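Local coordinates for intramolecular trans-sialidase (Macrobdella decora, PDB 3SLI), which cleaves terminal sialic acid from sialoglycoconjugates by an intramolecular trans-sialidase reaction, releasing it as 2,7-anhydro-Neu5Ac, at residues 82-85 and 90-93; 57-60 and 66-69; 123-128 and 133-138; 68-73 and 164-169; 43-46 and 51-54. One frame throughout, in Å; residues are numbered along the deposited sequence.

All five contacts lie in the N-terminal, concanavalin-like domain of the sialidase, a sandwich of antiparallel sheets. Along the chain, interaction 5 comes first, then 2, 1 and 3; interaction 4 closes the long loop that holds 1 and 3. Interactions 2 and 1, with centres about 10 Å apart, are hairpins that build the six-stranded sheet, where strands 67-74 and 79-85 join them side by side. Interaction 3 is a hairpin at the edge of the seven-stranded sheet. Interaction 4 lays a loop against strand 67-74; the centres of interactions 4 and 5 are about 8 Å apart. Interaction 5, and the touch of Tyr-92 on Leu-136 between interactions 1 and 3, link one sheet to the other.

Interaction 1 (82-85 and 90-93); sequences ELRN and FNYT
Leu-83 and Tyr-92 hold each other by both backbone groups: Leu-83 N donates to Tyr-92 O over 2.8 Å, and Tyr-92 N donates to Leu-83 O over 2.9 Å. A longer bond, 3.2 Å from Asn-85 N to Phe-90 O, follows toward the turn. The side chains of Leu-83 and Tyr-92 run alongside each other on one face of the sheet. At the turn the Phe-90 ring reaches Leu-83, its CE1 3.8 Å from Leu-83 CD2. With CG set between the backbone N and the carbonyl carbon (chi1 64°), the ring swings back across to the opposite segment. There Asn-85 CB sits over one ring face in a CH-pi contact, 3.8 Å from the centroid of Phe-90, while Leu-83 O lies at the ring edge, 3.4 Å from Phe-90 CD1. This is the beta hairpin of strands 79-85 and 91-96, the second being an outermost strand of the six-stranded sheet in the concanavalin-like domain. The other face carries two non-hydrogen-bonded pairs, Glu-82 beside Thr-93 and Arg-84 beside Asn-91. Asn-91 has its CG anti to the backbone N (chi1 173°), which turns OD1 toward the Arg-84 chain, with amide and guanidinium planes 42° apart. A water spends both protons here, donating to Glu-82 OE2 and Asn-91 OD1 at 2.7 Å each. Farther out, Asp-87 in the turn forms a salt bridge with Arg-84 NH1. Tyr-92 OH is hydrogen-bonded to Ala-140 O, and Lys-138 makes a cation-pi contact with the Tyr-92 ring.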
# COMPACT_ATOMS: atom_id res chain seq x y z
N GLU A 82 24.36 -10.92 8.72
CA GLU A 82 25.38 -10.10 9.36
C GLU A 82 26.64 -10.95 9.19
O GLU A 82 26.63 -12.14 9.51
CB GLU A 82 25.08 -9.86 10.84
CG GLU A 82 23.87 -9.00 11.12
CD GLU A 82 23.76 -8.60 12.58
OE1 GLU A 82 23.47 -9.47 13.42
OE2 GLU A 82 23.98 -7.41 12.89
N LEU A 83 27.67 -10.35 8.60
CA LEU A 83 28.96 -10.99 8.35
C LEU A 83 29.91 -10.13 9.19
O LEU A 83 30.20 -8.98 8.83
CB LEU A 83 29.32 -10.86 6.87
CG LEU A 83 30.09 -11.97 6.15
CD1 LEU A 83 30.76 -11.34 4.94
CD2 LEU A 83 31.11 -12.69 7.05
N ARG A 84 30.40 -10.71 10.28
CA ARG A 84 31.23 -9.98 11.23
C ARG A 84 32.54 -10.61 11.70
O ARG A 84 32.63 -11.83 11.85
CB ARG A 84 30.40 -9.74 12.49
CG ARG A 84 29.04 -9.12 12.26
CD ARG A 84 28.89 -7.90 13.13
NE ARG A 84 28.19 -8.18 14.36
CZ ARG A 84 28.24 -7.44 15.46
NH1 ARG A 84 29.00 -6.35 15.52
NH2 ARG A 84 27.46 -7.73 16.48
N ASN A 85 33.52 -9.76 11.98
CA ASN A 85 34.81 -10.19 12.53
C ASN A 85 35.31 -9.02 13.36
O ASN A 85 36.49 -8.70 13.36
CB ASN A 85 35.82 -10.51 11.43
CG ASN A 85 37.02 -11.27 11.95
OD1 ASN A 85 38.14 -11.12 11.47
ND2 ASN A 85 36.78 -12.11 12.95
N PHE A 90 35.48 -5.84 10.00
CA PHE A 90 34.33 -5.73 9.09
C PHE A 90 33.01 -6.09 9.76
O PHE A 90 32.96 -6.90 10.71
CB PHE A 90 34.51 -6.49 7.75
CG PHE A 90 34.64 -7.99 7.88
CD1 PHE A 90 33.54 -8.79 8.17
CD2 PHE A 90 35.88 -8.61 7.67
CE1 PHE A 90 33.66 -10.18 8.26
CE2 PHE A 90 36.02 -10.00 7.76
CZ PHE A 90 34.90 -10.79 8.05
N ASN A 91 31.95 -5.43 9.31
CA ASN A 91 30.60 -5.64 9.80
C ASN A 91 29.70 -5.35 8.62
O ASN A 91 29.32 -4.19 8.38
CB ASN A 91 30.32 -4.70 10.97
CG ASN A 91 28.87 -4.76 11.43
OD1 ASN A 91 28.19 -5.76 11.27
ND2 ASN A 91 28.39 -3.66 11.99
N TYR A 92 29.45 -6.38 7.82
CA TYR A 92 28.63 -6.28 6.62
C TYR A 92 27.22 -6.76 6.93
O TYR A 92 27.03 -7.87 7.43
CB TYR A 92 29.22 -7.15 5.50
CG TYR A 92 30.54 -6.68 4.91
CD1 TYR A 92 31.19 -5.54 5.40
CD2 TYR A 92 31.12 -7.37 3.85
CE1 TYR A 92 32.39 -5.10 4.84
CE2 TYR A 92 32.32 -6.94 3.28
CZ TYR A 92 32.95 -5.80 3.78
OH TYR A 92 34.12 -5.37 3.21
N THR A 93 26.23 -5.93 6.64
CA THR A 93 24.84 -6.29 6.92
C THR A 93 23.96 -6.03 5.70
O THR A 93 24.26 -5.16 4.89
CB THR A 93 24.29 -5.50 8.13
OG1 THR A 93 24.36 -4.10 7.86
CG2 THR A 93 25.11 -5.80 9.40
O HOH W 1 26.05 -5.65 12.88

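Interaction 2 (57-60 and 66-69); sequences VGNS and DRHF
Asn-59 carries its CG anti to the backbone N (chi1 -175°), whereas Arg-67 has its CG beside the N (chi1 -60°), and these settings lay the two side chains alongside each other, pointing the same way. Their CB atoms, Asn-59 CB and Arg-67 CB, are 4.0 Å apart. The Arg-67 chain runs on extended, so that its CD passes 4.1 Å from Asn-59 ND2, with the amide and guanidinium planes turned 38° from each other. The amide of Asn-59 is fixed at both ends from outside, OD1 by Thr-61 OG1 and ND2 by Thr-148 O. Beneath this pair the backbones are joined by a nearly straight bond from Asn-59 N to Arg-67 O, 2.9 Å long. Two more link Val-57 and Phe-69, with Val-57 N to Phe-69 O at 2.9 Å and Phe-69 N to Val-57 O at 2.8 Å. Between these bonds Gly-58 faces His-68 as a non-hydrogen-bonded pair. The strands draw unusually close there, Gly-58 CA standing 3.9 Å from His-68 CA, because no side chain rises on the glycine side. The imidazole leans away from Gly-58, and a water in its ring plane lies 2.9 Å from His-68 ND1; the same water is 3.0 Å from Asn-59 O, to which it probably donates. On the face of Val-57 and Phe-69, the Phe-69 ring meets Phe-143 obliquely. The contact closes the beta hairpin of strands 51-58 and 67-74, two inner, antiparallel neighbours of the six-stranded sheet in this concanavalin-like sandwich.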
# COMPACT_ATOMS: atom_id res chain seq x y z
N VAL A 57 27.78 -19.55 11.35
CA VAL A 57 29.12 -20.11 11.39
C VAL A 57 29.95 -19.01 12.05
O VAL A 57 29.88 -17.85 11.63
CB VAL A 57 29.68 -20.40 9.97
CG1 VAL A 57 31.06 -21.06 10.07
CG2 VAL A 57 28.74 -21.30 9.18
N GLY A 58 30.68 -19.35 13.10
CA GLY A 58 31.49 -18.34 13.75
C GLY A 58 32.35 -18.82 14.89
O GLY A 58 32.59 -20.02 15.06
N ASN A 59 32.82 -17.86 15.67
CA ASN A 59 33.68 -18.11 16.82
C ASN A 59 32.84 -17.98 18.10
O ASN A 59 32.37 -16.89 18.44
CB ASN A 59 34.80 -17.08 16.81
CG ASN A 59 35.80 -17.30 17.90
OD1 ASN A 59 35.53 -17.99 18.88
ND2 ASN A 59 36.98 -16.72 17.74
N SER A 60 32.69 -19.09 18.83
CA SER A 60 31.88 -19.12 20.05
C SER A 60 32.59 -18.71 21.34
O SER A 60 31.94 -18.65 22.40
CB SER A 60 31.34 -20.54 20.26
OG SER A 60 32.39 -21.41 20.67
N ASP A 66 31.55 -10.90 18.40
CA ASP A 66 31.30 -10.15 17.16
C ASP A 66 32.00 -10.79 15.95
O ASP A 66 32.22 -10.15 14.93
CB ASP A 66 31.73 -8.68 17.31
CG ASP A 66 30.84 -7.89 18.26
OD1 ASP A 66 29.77 -8.40 18.67
OD2 ASP A 66 31.21 -6.75 18.61
N ARG A 67 32.34 -12.07 16.09
CA ARG A 67 33.00 -12.81 15.02
C ARG A 67 32.09 -13.96 14.58
O ARG A 67 32.13 -15.05 15.16
CB ARG A 67 34.34 -13.35 15.50
CG ARG A 67 35.32 -12.28 15.94
CD ARG A 67 36.64 -12.90 16.38
NE ARG A 67 37.51 -11.93 17.05
CZ ARG A 67 38.27 -11.03 16.43
NH1 ARG A 67 38.30 -10.96 15.10
NH2 ARG A 67 39.00 -10.19 17.14
N HIS A 68 31.27 -13.70 13.56
CA HIS A 68 30.35 -14.72 13.06
C HIS A 68 29.62 -14.27 11.81
O HIS A 68 29.62 -13.09 11.46
CB HIS A 68 29.31 -15.07 14.14
CG HIS A 68 28.52 -13.89 14.64
ND1 HIS A 68 28.66 -13.39 15.92
CD2 HIS A 68 27.58 -13.12 14.04
CE1 HIS A 68 27.85 -12.36 16.08
NE2 HIS A 68 27.18 -12.18 14.95
N PHE A 69 28.98 -15.23 11.16
CA PHE A 69 28.15 -14.98 9.99
C PHE A 69 26.84 -15.69 10.30
O PHE A 69 26.85 -16.81 10.81
CB PHE A 69 28.75 -15.59 8.72
CG PHE A 69 27.72 -15.79 7.62
CD1 PHE A 69 27.28 -14.72 6.85
CD2 PHE A 69 27.15 -17.06 7.41
CE1 PHE A 69 26.28 -14.89 5.90
CE2 PHE A 69 26.15 -17.24 6.46
CZ PHE A 69 25.71 -16.15 5.70
O HOH W 2 30.17 -14.96 17.79

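Interaction 3 (123-128 and 133-138); sequences QCRLFA and LATLDK
The guanidinium of Arg-125 meets Thr-135 at its edge: NE donates almost within the group's plane to Thr-135 OG1, over 3.0 Å and with an N-H...O angle of 163°. The terminal amide of Gln-123 lies over one face of the same guanidinium. This amide also runs alongside the carboxylate of Asp-137, their planes 48° apart. All four residues project from one face of a beta hairpin, strands 123-128 and 131-137, at one end of the seven-stranded sheet of the concanavalin-like domain. Thr-135 places OG1 anti to its carbonyl carbon (chi1 -58°), aiming it at the arginine, while its CG2 rests 3.6 Å from Gln-123 CG. Arg-125 NH1 has a further partner, Asp-184 at the start of helix 184-191, so NE is held by a hydroxyl and NH1 by a carboxylate. The backbones pair regularly at Cys-124 and Leu-136, with N to O distances of 2.9 Å both from Cys-124 N to Leu-136 O and from Leu-136 N to Cys-124 O. At Leu-126 the pattern changes to a classic beta bulge: its N donates to Ala-134 O (3.1 Å), but its O accepts from Leu-133 N (2.8 Å), so two residues face one. On the other face of the hairpin Ala-134 and Leu-136 touch Leu-94 of the six-stranded sheet. From the bulge, the Leu-133 side chain reaches the end of the partner strand, where its CD1 presses tightly on Ala-128 CB at 3.4 Å.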
# COMPACT_ATOMS: atom_id res chain seq x y z
N GLN A 123 29.50 -9.54 -4.61
CA GLN A 123 28.12 -9.22 -4.34
C GLN A 123 27.44 -10.27 -3.46
O GLN A 123 27.73 -11.46 -3.55
CB GLN A 123 27.42 -9.14 -5.69
CG GLN A 123 26.02 -8.59 -5.72
CD GLN A 123 25.58 -8.30 -7.14
OE1 GLN A 123 25.68 -7.17 -7.62
NE2 GLN A 123 25.15 -9.33 -7.85
N CYS A 124 26.53 -9.79 -2.61
CA CYS A 124 25.74 -10.63 -1.71
C CYS A 124 24.27 -10.40 -2.09
O CYS A 124 23.88 -9.25 -2.33
CB CYS A 124 25.98 -10.24 -0.24
SG CYS A 124 27.60 -10.72 0.51
N ARG A 125 23.49 -11.46 -2.19
CA ARG A 125 22.07 -11.34 -2.54
C ARG A 125 21.18 -12.22 -1.68
O ARG A 125 21.53 -13.36 -1.38
CB ARG A 125 21.86 -11.63 -4.03
CG ARG A 125 22.34 -10.51 -4.92
CD ARG A 125 21.84 -10.65 -6.35
NE ARG A 125 21.75 -9.33 -6.97
CZ ARG A 125 21.85 -9.10 -8.27
NH1 ARG A 125 22.07 -10.09 -9.11
NH2 ARG A 125 21.75 -7.86 -8.73
N LEU A 126 20.04 -11.68 -1.26
CA LEU A 126 19.09 -12.41 -0.42
C LEU A 126 17.81 -12.67 -1.20
O LEU A 126 17.32 -11.78 -1.90
CB LEU A 126 18.74 -11.60 0.84
CG LEU A 126 19.51 -11.80 2.14
CD1 LEU A 126 19.01 -10.78 3.16
CD2 LEU A 126 19.34 -13.21 2.67
N PHE A 127 17.25 -13.86 -1.03
CA PHE A 127 16.04 -14.27 -1.73
C PHE A 127 15.10 -14.90 -0.72
O PHE A 127 15.53 -15.48 0.28
CB PHE A 127 16.34 -15.35 -2.79
CG PHE A 127 17.34 -14.95 -3.83
CD1 PHE A 127 18.71 -14.97 -3.56
CD2 PHE A 127 16.91 -14.56 -5.10
CE1 PHE A 127 19.64 -14.61 -4.54
CE2 PHE A 127 17.83 -14.19 -6.08
CZ PHE A 127 19.21 -14.22 -5.80
N ALA A 128 13.80 -14.84 -1.02
CA ALA A 128 12.80 -15.47 -0.18
C ALA A 128 11.52 -15.64 -0.97
O ALA A 128 11.13 -14.76 -1.74
CB ALA A 128 12.53 -14.67 1.08
N LEU A 133 15.27 -10.14 -2.82
CA LEU A 133 14.92 -9.09 -1.87
C LEU A 133 15.89 -7.93 -1.72
O LEU A 133 15.47 -6.77 -1.64
CB LEU A 133 14.67 -9.70 -0.49
CG LEU A 133 13.67 -10.86 -0.41
CD1 LEU A 133 13.81 -11.52 0.94
CD2 LEU A 133 12.25 -10.37 -0.65
N ALA A 134 17.18 -8.22 -1.66
CA ALA A 134 18.16 -7.16 -1.49
C ALA A 134 19.52 -7.56 -2.03
O ALA A 134 19.81 -8.75 -2.18
CB ALA A 134 18.26 -6.78 -0.02
N THR A 135 20.36 -6.56 -2.28
CA THR A 135 21.69 -6.77 -2.82
C THR A 135 22.69 -5.87 -2.10
O THR A 135 22.38 -4.71 -1.79
CB THR A 135 21.71 -6.41 -4.32
OG1 THR A 135 20.75 -7.22 -5.01
CG2 THR A 135 23.08 -6.64 -4.93
N LEU A 136 23.86 -6.42 -1.78
CA LEU A 136 24.92 -5.67 -1.12
C LEU A 136 26.17 -5.80 -1.98
O LEU A 136 26.53 -6.91 -2.38
CB LEU A 136 25.20 -6.21 0.29
CG LEU A 136 26.38 -5.58 1.05
CD1 LEU A 136 26.10 -4.11 1.35
CD2 LEU A 136 26.63 -6.34 2.33
N ASP A 137 26.77 -4.67 -2.33
CA ASP A 137 27.99 -4.65 -3.14
C ASP A 137 29.14 -4.16 -2.27
O ASP A 137 28.99 -3.18 -1.53
CB ASP A 137 27.82 -3.74 -4.36
CG ASP A 137 26.77 -4.24 -5.32
OD1 ASP A 137 26.88 -5.40 -5.76
OD2 ASP A 137 25.83 -3.49 -5.64
N LYS A 138 30.28 -4.84 -2.36
CA LYS A 138 31.46 -4.47 -1.58
C LYS A 138 32.73 -4.66 -2.41
O LYS A 138 32.91 -5.70 -3.03
CB LYS A 138 31.55 -5.33 -0.32
CG LYS A 138 30.51 -5.04 0.75
CD LYS A 138 30.80 -3.73 1.44
CE LYS A 138 29.87 -3.52 2.62
NZ LYS A 138 30.15 -2.22 3.27

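Interaction 4 (68-73 and 164-169); sequences HFHIYI and IAYPFG
The loop that follows the small hairpin of strands 158-160 and 163-165 is laid over the six-stranded sheet through Tyr-166, whose ring meets His-70 of strand 67-74. The two rings are close to parallel, with planes 12° apart, but offset until they hardly overlap, and their centroids are 4.9 Å apart. The closest atoms are His-70 NE2 and Tyr-166 CD2, 3.5 Å apart, with Tyr-166 CE2 3.7 Å from the same nitrogen. His-70 keeps its CG between the backbone N and the carbonyl carbon (chi1 84°), which raises the imidazole from the strand toward the loop. Tyr-166 itself has positive phi and psi, a turn of the backbone just after strand 163-165. Its ring also has His-68 NE2 near its plane, at the edge, 4.4 Å from Tyr-166 CE2. A water bridges that side: it lies in the plane of the His-68 ring, 2.8 Å from His-68 NE2 and 2.8 Å from Tyr-166 OH. No direct hydrogen bond crosses between the segments, so ring contact and water do the joining. Around them, Tyr-166 also touches Ser-53 of strand 51-58, Glu-82 of strand 79-85 and Arg-160 of strand 158-160, while Phe-168 farther along the loop reaches Tyr-43 and Ser-45 of strand 37-45 in the seven-stranded sheet.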
# COMPACT_ATOMS: atom_id res chain seq x y z
N HIS A 68 31.27 -13.70 13.56
CA HIS A 68 30.35 -14.72 13.06
C HIS A 68 29.62 -14.27 11.81
O HIS A 68 29.62 -13.09 11.46
CB HIS A 68 29.31 -15.07 14.14
CG HIS A 68 28.52 -13.89 14.64
ND1 HIS A 68 28.66 -13.39 15.92
CD2 HIS A 68 27.58 -13.12 14.04
CE1 HIS A 68 27.85 -12.36 16.08
NE2 HIS A 68 27.18 -12.18 14.95
N PHE A 69 28.98 -15.23 11.16
CA PHE A 69 28.15 -14.98 9.99
C PHE A 69 26.84 -15.69 10.30
O PHE A 69 26.85 -16.81 10.81
CB PHE A 69 28.75 -15.59 8.72
CG PHE A 69 27.72 -15.79 7.62
CD1 PHE A 69 27.28 -14.72 6.85
CD2 PHE A 69 27.15 -17.06 7.41
CE1 PHE A 69 26.28 -14.89 5.90
CE2 PHE A 69 26.15 -17.24 6.46
CZ PHE A 69 25.71 -16.15 5.70
N HIS A 70 25.72 -15.04 10.01
CA HIS A 70 24.42 -15.68 10.23
C HIS A 70 23.33 -15.12 9.33
O HIS A 70 23.43 -13.98 8.85
CB HIS A 70 24.01 -15.64 11.73
CG HIS A 70 23.33 -14.37 12.17
ND1 HIS A 70 23.93 -13.13 12.10
CD2 HIS A 70 22.13 -14.17 12.76
CE1 HIS A 70 23.12 -12.22 12.64
NE2 HIS A 70 22.03 -12.83 13.04
N ILE A 71 22.38 -15.99 9.00
CA ILE A 71 21.21 -15.62 8.20
C ILE A 71 20.11 -15.70 9.25
O ILE A 71 19.99 -16.71 9.92
CB ILE A 71 20.90 -16.67 7.10
CG1 ILE A 71 22.09 -16.82 6.14
CG2 ILE A 71 19.63 -16.28 6.32
CD1 ILE A 71 21.92 -17.95 5.13
N TYR A 72 19.31 -14.64 9.38
CA TYR A 72 18.26 -14.61 10.40
C TYR A 72 16.93 -14.07 9.89
O TYR A 72 16.87 -13.47 8.81
CB TYR A 72 18.72 -13.74 11.60
CG TYR A 72 18.81 -12.25 11.27
CD1 TYR A 72 17.68 -11.43 11.33
CD2 TYR A 72 20.00 -11.69 10.81
CE1 TYR A 72 17.72 -10.11 10.91
CE2 TYR A 72 20.06 -10.36 10.39
CZ TYR A 72 18.91 -9.57 10.45
OH TYR A 72 18.95 -8.27 10.01
N ILE A 73 15.88 -14.27 10.69
CA ILE A 73 14.55 -13.75 10.41
C ILE A 73 14.09 -13.07 11.71
O ILE A 73 14.69 -13.28 12.77
CB ILE A 73 13.53 -14.86 10.00
CG1 ILE A 73 13.54 -16.02 10.99
CG2 ILE A 73 13.81 -15.33 8.57
CD1 ILE A 73 12.26 -16.18 11.79
N ILE A 164 23.66 -19.44 23.23
CA ILE A 164 22.89 -19.43 21.99
C ILE A 164 22.19 -18.07 21.90
O ILE A 164 21.28 -17.77 22.68
CB ILE A 164 21.82 -20.57 21.96
CG1 ILE A 164 22.50 -21.94 21.91
CG2 ILE A 164 20.89 -20.39 20.74
CD1 ILE A 164 23.25 -22.23 20.62
N ALA A 165 22.67 -17.21 21.01
CA ALA A 165 22.07 -15.90 20.80
C ALA A 165 21.11 -15.98 19.60
O ALA A 165 21.19 -16.92 18.81
CB ALA A 165 23.15 -14.85 20.55
N TYR A 166 20.22 -15.00 19.47
CA TYR A 166 19.24 -14.95 18.37
C TYR A 166 18.57 -16.33 18.26
O TYR A 166 18.52 -16.92 17.17
CB TYR A 166 19.94 -14.61 17.06
CG TYR A 166 20.91 -13.44 17.13
CD1 TYR A 166 20.56 -12.26 17.79
CD2 TYR A 166 22.17 -13.51 16.52
CE1 TYR A 166 21.43 -11.18 17.84
CE2 TYR A 166 23.04 -12.44 16.56
CZ TYR A 166 22.67 -11.27 17.22
OH TYR A 166 23.53 -10.19 17.24
N PRO A 167 17.98 -16.83 19.36
CA PRO A 167 17.33 -18.14 19.43
C PRO A 167 16.11 -18.38 18.56
O PRO A 167 15.08 -17.72 18.73
CB PRO A 167 16.97 -18.27 20.92
CG PRO A 167 17.74 -17.18 21.60
CD PRO A 167 17.71 -16.08 20.60
N PHE A 168 16.24 -19.36 17.67
CA PHE A 168 15.16 -19.79 16.79
C PHE A 168 14.40 -20.92 17.49
O PHE A 168 14.93 -21.60 18.37
CB PHE A 168 15.76 -20.29 15.46
CG PHE A 168 14.78 -21.01 14.56
CD1 PHE A 168 13.94 -20.31 13.69
CD2 PHE A 168 14.74 -22.41 14.53
CE1 PHE A 168 13.09 -20.98 12.81
CE2 PHE A 168 13.89 -23.10 13.65
CZ PHE A 168 13.07 -22.38 12.79
N GLY A 169 13.15 -21.10 17.09
CA GLY A 169 12.32 -22.16 17.63
C GLY A 169 11.46 -22.59 16.46
O GLY A 169 10.88 -21.74 15.78
O HOH W 3 25.54 -9.92 15.34

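Interaction 5 (43-46 and 51-54); sequences YKST and IQSL
Ser-45 OG donates a hydrogen bond of 2.8 Å to Gln-52 OE1, and the glutamine amide is gripped on its other side as well, NE2 being hydrogen-bonded to Ser-47 O and Asn-49 O in the intervening loop. Three partners therefore fix how this buried amide is turned. The hydroxyl comes to OE1 well off the carbonyl direction (C=O...O angle 116°) and tilted 22° from its plane. Ser-45 holds OG anti to the backbone N (chi1 179°), reaching out from its strand, and an extended Gln-52 chain spans the rest. Ser-47 N adds a weak bond to the same OG. Beside this polar link, Leu-54 sets its CD1 over one face of the Tyr-43 ring, toward the rim, and its CD2 lies 3.9 Å from Tyr-43 CD1. The two side chains cross at about a right angle. The backbones stay apart, with 7.9 Å between Tyr-43 CA and Leu-54 CA, as fits strands of different sheets. Strand 37-45 belongs to the seven-stranded sheet, next to strands 107-118 and 170-178, and strand 51-58 to the six-stranded one, beside strand 67-74.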
# COMPACT_ATOMS: atom_id res chain seq x y z
N TYR A 43 12.29 -23.31 6.29
CA TYR A 43 12.07 -23.33 7.74
C TYR A 43 10.65 -22.95 8.11
O TYR A 43 9.94 -22.32 7.31
CB TYR A 43 13.02 -22.33 8.44
CG TYR A 43 12.56 -20.89 8.29
CD1 TYR A 43 12.93 -20.15 7.18
CD2 TYR A 43 11.67 -20.31 9.22
CE1 TYR A 43 12.43 -18.86 6.98
CE2 TYR A 43 11.16 -19.02 9.01
CZ TYR A 43 11.54 -18.31 7.89
OH TYR A 43 11.02 -17.06 7.64
N LYS A 44 10.27 -23.27 9.34
CA LYS A 44 8.96 -22.95 9.90
C LYS A 44 9.24 -22.47 11.32
O LYS A 44 9.73 -23.24 12.15
CB LYS A 44 8.05 -24.18 9.94
CG LYS A 44 6.75 -23.95 10.67
CD LYS A 44 5.78 -25.11 10.49
CE LYS A 44 6.24 -26.36 11.20
NZ LYS A 44 5.27 -27.48 10.99
N SER A 45 9.01 -21.18 11.60
CA SER A 45 9.25 -20.64 12.93
C SER A 45 8.02 -20.76 13.83
O SER A 45 6.92 -20.36 13.45
CB SER A 45 9.67 -19.17 12.86
OG SER A 45 9.88 -18.64 14.16
N THR A 46 8.21 -21.30 15.03
CA THR A 46 7.13 -21.45 16.00
C THR A 46 7.42 -20.54 17.21
O THR A 46 6.69 -20.54 18.20
CB THR A 46 6.99 -22.92 16.49
OG1 THR A 46 8.24 -23.39 17.02
CG2 THR A 46 6.56 -23.83 15.35
N ILE A 51 14.75 -11.78 17.25
CA ILE A 51 15.70 -12.12 16.18
C ILE A 51 15.97 -13.61 16.29
O ILE A 51 16.29 -14.12 17.38
CB ILE A 51 17.05 -11.37 16.35
CG1 ILE A 51 16.82 -9.86 16.52
CG2 ILE A 51 17.96 -11.65 15.16
CD1 ILE A 51 16.25 -9.17 15.30
N GLN A 52 15.87 -14.31 15.15
CA GLN A 52 16.07 -15.75 15.11
C GLN A 52 17.01 -16.19 13.98
O GLN A 52 16.67 -16.11 12.79
CB GLN A 52 14.71 -16.45 14.94
CG GLN A 52 13.71 -16.13 16.05
CD GLN A 52 12.36 -16.78 15.84
OE1 GLN A 52 12.26 -17.96 15.48
NE2 GLN A 52 11.30 -16.02 16.08
N SER A 53 18.23 -16.61 14.36
CA SER A 53 19.22 -17.09 13.39
C SER A 53 18.74 -18.43 12.86
O SER A 53 18.32 -19.30 13.63
CB SER A 53 20.59 -17.32 14.06
OG SER A 53 21.20 -16.12 14.47
N LEU A 54 18.80 -18.59 11.55
CA LEU A 54 18.43 -19.83 10.88
C LEU A 54 19.67 -20.72 10.74
O LEU A 54 19.64 -21.91 11.05
CB LEU A 54 17.90 -19.49 9.48
CG LEU A 54 16.40 -19.39 9.23
CD1 LEU A 54 15.62 -19.19 10.51
CD2 LEU A 54 16.15 -18.30 8.22